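Local coordinates for cytochrome C' (Rubrivivax gelatinosus, PDB 2J8W), which carries a covalently bound, high-spin heme c whose iron lacks a sixth ligand, and is assigned to electron transfer, at the interface of chains A and B. Sequence-based numbering; all coordinates share one arbitrary frame. Chains: chain A/B, Cytochrome C'.

Contact 1: the interface of chains A and B. Residues chain A 2, 10-11, 14-15, 54; chain B 17-18, 21-22, 25.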
loop_
_atom_site.group_PDB
_atom_site.type_symbol
_atom_site.label_atom_id
_atom_site.label_comp_id
_atom_site.label_asym_id
_atom_site.label_seq_id
_atom_site.Cartn_x
_atom_site.Cartn_y
_atom_site.Cartn_z
ATOM N N PHE A 2 -5.915 14.209 2.437
ATOM C CA PHE A 2 -5.837 14.367 0.991
ATOM C C PHE A 2 -6.031 15.839 0.663
ATOM O O PHE A 2 -7.097 16.387 0.888
ATOM C CB PHE A 2 -6.897 13.475 0.378
ATOM C CG PHE A 2 -6.785 12.059 0.858
ATOM C CD1 PHE A 2 -5.671 11.319 0.530
ATOM C CD2 PHE A 2 -7.765 11.472 1.626
ATOM C CE1 PHE A 2 -5.537 10.053 1.017
ATOM C CE2 PHE A 2 -7.627 10.190 2.113
ATOM C CZ PHE A 2 -6.492 9.485 1.787
ATOM N N GLU A 10 -6.494 8.434 -6.151
ATOM C CA GLU A 10 -5.288 7.676 -6.472
ATOM C C GLU A 10 -4.881 6.815 -5.277
ATOM O O GLU A 10 -4.355 5.711 -5.436
ATOM C CB GLU A 10 -4.157 8.615 -6.848
ATOM C CG GLU A 10 -4.296 9.348 -8.176
ATOM C CD GLU A 10 -3.008 10.119 -8.483
ATOM O OE1 GLU A 10 -2.050 9.480 -8.932
ATOM O OE2 GLU A 10 -2.898 11.321 -8.221
ATOM N N TYR A 11 -5.078 7.325 -4.058
ATOM C CA TYR A 11 -4.734 6.571 -2.835
ATOM C C TYR A 11 -5.567 5.325 -2.729
ATOM O O TYR A 11 -5.033 4.236 -2.509
ATOM C CB TYR A 11 -4.994 7.472 -1.645
ATOM C CG TYR A 11 -4.718 6.845 -0.296
ATOM C CD1 TYR A 11 -3.500 7.047 0.348
ATOM C CD2 TYR A 11 -5.688 6.116 0.362
ATOM C CE1 TYR A 11 -3.247 6.506 1.627
ATOM C CE2 TYR A 11 -5.452 5.576 1.632
ATOM C CZ TYR A 11 -4.240 5.750 2.236
ATOM O OH TYR A 11 -4.032 5.209 3.479
ATOM N N SER A 14 -4.612 2.800 -5.382
ATOM C CA SER A 14 -3.312 2.226 -5.048
ATOM C C SER A 14 -3.450 1.178 -3.950
ATOM O O SER A 14 -2.858 0.101 -4.042
ATOM C CB SER A 14 -2.387 3.352 -4.609
ATOM O OG SER A 14 -2.057 4.214 -5.689
ATOM N N ALA A 15 -4.185 1.478 -2.882
ATOM C CA ALA A 15 -4.370 0.493 -1.840
ATOM C C ALA A 15 -5.055 -0.753 -2.352
ATOM O O ALA A 15 -4.642 -1.868 -2.015
ATOM C CB ALA A 15 -5.093 1.093 -0.656
ATOM N N LEU A 54 -7.013 0.857 4.821
ATOM C CA LEU A 54 -6.688 2.111 4.154
ATOM C C LEU A 54 -7.717 2.627 3.108
ATOM O O LEU A 54 -8.063 3.793 3.158
ATOM C CB LEU A 54 -5.297 2.027 3.501
ATOM C CG LEU A 54 -4.155 1.565 4.411
ATOM C CD1 LEU A 54 -2.848 1.635 3.684
ATOM C CD2 LEU A 54 -4.167 2.451 5.709
ATOM N N THR B 17 2.735 5.740 -4.127
ATOM C CA THR B 17 1.646 6.644 -3.789
ATOM C C THR B 17 1.289 6.557 -2.290
ATOM O O THR B 17 1.145 7.560 -1.618
ATOM C CB THR B 17 0.433 6.387 -4.670
ATOM O OG1 THR B 17 0.783 6.791 -5.993
ATOM C CG2 THR B 17 -0.778 7.192 -4.192
ATOM N N LEU B 18 1.130 5.343 -1.795
ATOM C CA LEU B 18 0.795 5.176 -0.377
ATOM C C LEU B 18 1.905 5.648 0.535
ATOM O O LEU B 18 1.653 6.290 1.558
ATOM C CB LEU B 18 0.437 3.736 -0.060
ATOM C CG LEU B 18 -0.773 3.177 -0.844
ATOM C CD1 LEU B 18 -1.010 1.757 -0.332
ATOM C CD2 LEU B 18 -2.012 4.002 -0.651
ATOM N N ASN B 21 1.864 9.432 0.692
ATOM C CA ASN B 21 0.793 9.981 1.496
ATOM C C ASN B 21 1.078 9.863 2.997
ATOM O O ASN B 21 0.971 10.844 3.742
ATOM C CB ASN B 21 -0.534 9.350 1.173
ATOM C CG ASN B 21 -1.647 9.994 1.926
ATOM O OD1 ASN B 21 -1.897 9.632 3.077
ATOM N ND2 ASN B 21 -2.338 10.964 1.297
ATOM N N HIS B 22 1.458 8.673 3.439
ATOM C CA HIS B 22 1.702 8.480 4.873
ATOM C C HIS B 22 2.938 9.216 5.334
ATOM O O HIS B 22 2.957 9.748 6.448
ATOM C CB HIS B 22 1.684 6.989 5.202
ATOM C CG HIS B 22 0.305 6.438 5.131
ATOM N ND1 HIS B 22 -0.593 6.639 6.152
ATOM C CD2 HIS B 22 -0.386 5.830 4.149
ATOM C CE1 HIS B 22 -1.770 6.136 5.794
ATOM N NE2 HIS B 22 -1.673 5.654 4.571
ATOM N N ARG B 25 2.153 12.832 5.960
ATOM C CA ARG B 25 1.484 13.097 7.218
ATOM C C ARG B 25 2.491 13.341 8.355
ATOM O O ARG B 25 2.312 14.226 9.203
ATOM C CB ARG B 25 0.515 11.976 7.600
ATOM C CG ARG B 25 -0.552 11.678 6.560
ATOM C CD ARG B 25 -1.461 10.587 7.019
ATOM N NE ARG B 25 -2.252 10.065 5.916
ATOM C CZ ARG B 25 -3.339 9.326 6.054
ATOM N NH1 ARG B 25 -3.814 9.029 7.252
ATOM N NH2 ARG B 25 -3.962 8.902 4.977
HETATM O O HOH W 1 -5.681 6.547 5.237
#

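Contact 2: the interface of chains A and B. Residues chain A 15, 18, 47, 50-51, 54; chain B 15, 18, 47, 50-51, 54.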
loop_
_atom_site.group_PDB
_atom_site.type_symbol
_atom_site.label_atom_id
_atom_site.label_comp_id
_atom_site.label_asym_id
_atom_site.label_seq_id
_atom_site.Cartn_x
_atom_site.Cartn_y
_atom_site.Cartn_z
ATOM N N ALA A 15 -4.185 1.478 -2.882
ATOM C CA ALA A 15 -4.370 0.493 -1.840
ATOM C C ALA A 15 -5.055 -0.753 -2.352
ATOM O O ALA A 15 -4.642 -1.868 -2.015
ATOM C CB ALA A 15 -5.093 1.093 -0.656
ATOM N N LEU A 18 -2.578 -2.965 -4.237
ATOM C CA LEU A 18 -1.691 -3.737 -3.358
ATOM C C LEU A 18 -2.443 -4.852 -2.649
ATOM O O LEU A 18 -1.924 -5.973 -2.517
ATOM C CB LEU A 18 -1.009 -2.812 -2.361
ATOM C CG LEU A 18 -0.095 -1.723 -2.938
ATOM C CD1 LEU A 18 0.643 -1.062 -1.788
ATOM C CD2 LEU A 18 0.921 -2.165 -3.900
ATOM N N LEU A 47 -0.064 -8.318 5.500
ATOM C CA LEU A 47 -0.073 -7.156 4.625
ATOM C C LEU A 47 -1.493 -6.828 4.155
ATOM O O LEU A 47 -1.882 -5.673 4.171
ATOM C CB LEU A 47 0.822 -7.363 3.372
ATOM C CG LEU A 47 2.333 -7.188 3.492
ATOM C CD1 LEU A 47 3.139 -7.677 2.300
ATOM C CD2 LEU A 47 2.628 -5.704 3.703
ATOM N N THR A 50 -3.263 -5.126 7.112
ATOM C CA THR A 50 -2.821 -3.733 7.241
ATOM C C THR A 50 -3.414 -2.851 6.135
ATOM O O THR A 50 -3.970 -1.773 6.382
ATOM C CB THR A 50 -1.306 -3.695 7.245
ATOM O OG1 THR A 50 -0.855 -4.402 8.409
ATOM C CG2 THR A 50 -0.724 -2.268 7.219
ATOM N N LEU A 51 -3.260 -3.297 4.903
ATOM C CA LEU A 51 -3.734 -2.500 3.772
ATOM C C LEU A 51 -5.237 -2.337 3.735
ATOM O O LEU A 51 -5.743 -1.316 3.250
ATOM C CB LEU A 51 -3.246 -3.130 2.463
ATOM C CG LEU A 51 -1.744 -3.147 2.173
ATOM C CD1 LEU A 51 -1.419 -4.188 1.114
ATOM C CD2 LEU A 51 -1.256 -1.772 1.773
ATOM N N LEU A 54 -7.013 0.857 4.821
ATOM C CA LEU A 54 -6.688 2.111 4.154
ATOM C C LEU A 54 -7.717 2.627 3.108
ATOM O O LEU A 54 -8.063 3.793 3.158
ATOM C CB LEU A 54 -5.297 2.027 3.501
ATOM C CG LEU A 54 -4.155 1.565 4.411
ATOM C CD1 LEU A 54 -2.848 1.635 3.684
ATOM C CD2 LEU A 54 -4.167 2.451 5.709
ATOM N N ALA B 15 2.430 1.455 -4.534
ATOM C CA ALA B 15 3.154 1.487 -3.282
ATOM C C ALA B 15 3.786 2.858 -3.037
ATOM O O ALA B 15 3.719 3.369 -1.911
ATOM C CB ALA B 15 4.162 0.349 -3.221
ATOM N N LEU B 18 1.130 5.343 -1.795
ATOM C CA LEU B 18 0.795 5.176 -0.377
ATOM C C LEU B 18 1.905 5.648 0.535
ATOM O O LEU B 18 1.653 6.290 1.558
ATOM C CB LEU B 18 0.437 3.736 -0.060
ATOM C CG LEU B 18 -0.773 3.177 -0.844
ATOM C CD1 LEU B 18 -1.010 1.757 -0.332
ATOM C CD2 LEU B 18 -2.012 4.002 -0.651
ATOM N N LEU B 47 3.548 2.369 8.918
ATOM C CA LEU B 47 3.009 2.104 7.581
ATOM C C LEU B 47 4.062 2.387 6.543
ATOM O O LEU B 47 4.265 1.543 5.632
ATOM C CB LEU B 47 1.760 2.961 7.357
ATOM C CG LEU B 47 0.468 2.440 7.967
ATOM C CD1 LEU B 47 -0.627 3.477 7.886
ATOM C CD2 LEU B 47 -0.005 1.169 7.192
ATOM N N THR B 50 6.526 -0.528 6.536
ATOM C CA THR B 50 5.939 -1.700 5.889
ATOM C C THR B 50 5.905 -1.544 4.374
ATOM O O THR B 50 6.304 -2.420 3.624
ATOM C CB THR B 50 4.573 -1.963 6.471
ATOM O OG1 THR B 50 4.745 -2.286 7.858
ATOM C CG2 THR B 50 3.799 -3.059 5.757
ATOM N N LEU B 51 5.426 -0.418 3.932
ATOM C CA LEU B 51 5.265 -0.150 2.517
ATOM C C LEU B 51 6.599 -0.036 1.808
ATOM O O LEU B 51 6.712 -0.366 0.624
ATOM C CB LEU B 51 4.442 1.117 2.292
ATOM C CG LEU B 51 2.980 1.027 2.698
ATOM C CD1 LEU B 51 2.391 2.447 2.832
ATOM C CD2 LEU B 51 2.136 0.228 1.682
ATOM N N LEU B 54 8.119 -2.772 -0.365
ATOM C CA LEU B 54 7.352 -3.316 -1.499
ATOM C C LEU B 54 7.767 -2.838 -2.901
ATOM O O LEU B 54 7.964 -3.672 -3.789
ATOM C CB LEU B 54 5.885 -3.060 -1.258
ATOM C CG LEU B 54 5.299 -3.541 0.068
ATOM C CD1 LEU B 54 3.826 -3.229 0.107
ATOM C CD2 LEU B 54 5.609 -5.002 0.330
#

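Contact 1: the interface of chains A and B
A contact between the first helices (5-30) of two cytochrome c' four-helix bundles brings A:Tyr11 of one chain against B:Leu18, B:Asn21 and B:His22 of the other. The A:Tyr11 side chain leaves its helix with CG anti to the backbone N (chi1 179°), and its ring is held between two groups. On one face lies methyl CD2 of B:Leu18, 3.7 Å from the ring centroid in a CH-pi contact; on the opposite face, toward the rim, comes CZ at the tip of the A:Phe2 ring, turned edge-on. The phenol OH then reaches the imidazole edge of B:His22 and shares a hydrogen bond of 2.6 Å with NE2, in which either group may be the donor. A water bound to the same OH passes the link on to NH2 of B:Arg25. That guanidinium lies with one face over CE1 of B:His22 and grips the carboxamide OD1 of B:Asn21 side-on, through NE and NH2, each at 2.9 Å and from opposite faces of the amide plane. The B:Asn21 carboxamide lies beside A:Tyr11, CG 3.8 Å from CD1, with amide and ring planes 60° apart, and turns ND2 toward A:Phe2, 3.3 Å from CE1. An alanine in place of B:Asn21 would probably take from B:Arg25 NE and NH2 this shared acceptor, leaving the guanidinium freer to turn, and open a gap beside both aromatic rings. Farther along, A:Ser14 OG is tied back to the backbone O of A:Glu10 at 2.8 Å and meets B:Thr17 CB by packing alone. Most of this patch comes from helix 5-30 of both chains, with A:Phe2 added from the segment before that helix and A:Leu54 from the loop just after helix 38-52.

Contact 2: the interface of chains A and B
Leucine and threonine methyls meet across the two-fold here, A:Leu18 facing B:Leu18 and A:Thr50 facing B:Leu47, in a patch of the helical interface whose contacts across are apolar and where polar atoms of the two chains stay too far apart to bond. Three kinds of packing can be told apart. The first is tip to tip: the two Leu18 side chains point at one another, and their CD1 methyls stand 3.6 Å apart. Beyond this meeting point the CD1 of A:Leu18 settles against the backbone of B:Ala15, 3.9 Å from its CA, where the small methyl side chain probably lets the leucine come close to the helix; B:Leu18 does the same to A:Ala15. The second kind is antiparallel sliding. A:Leu47 and B:Thr50 lie side by side, pointing opposite ways, with CD2 of A:Leu47 3.5 Å from CG2 of B:Thr50, and the symmetry twin repeats the contact between A:Thr50 and B:Leu47. Each threonine offers its methyl because CG2 is anti to the backbone N, while OG1 (chi1 -64° in both chains) lies beside that nitrogen. A:Leu47 also passes B:Leu54 in the same antiparallel fashion, its CD1 4.1 Å from CD2 of B:Leu54. The third kind is a crossing at the centre: the A:Leu51 and B:Leu51 side chains meet at a slant, CD2 to CD2 at 3.9 Å. CD2 of B:Leu51 lies 4.0 Å from CD1 of A:Leu18, so the central pair joins the tip-to-tip leucines to the rest of the patch. With the close contacts made mainly between methyl groups, the fit probably depends on shape and on burial from water. In the fold, Ala15 and Leu18 come from helix 5-30, Leu47, Thr50 and Leu51 from helix 38-52, and Leu54 from the turn that follows.

The C-alpha centres of contact 1 and contact 2 lie about 9 Å apart, and A:Ala15, A:Leu54 and B:Leu18 belong to both, so the two form one continuous surface. B:Leu18 bridges them, CD2 turned to A:Tyr11 and CD1 to the leucine core. Contact 1 adds directional polar bonds, whereas contact 2 supplies apolar bulk around the two-fold. Since symmetry repeats contact 1 with the chains exchanged, the leucine core is flanked by a polar cluster on either side, an organisation consistent with a dimer, though the crystal alone does not establish the state in solution.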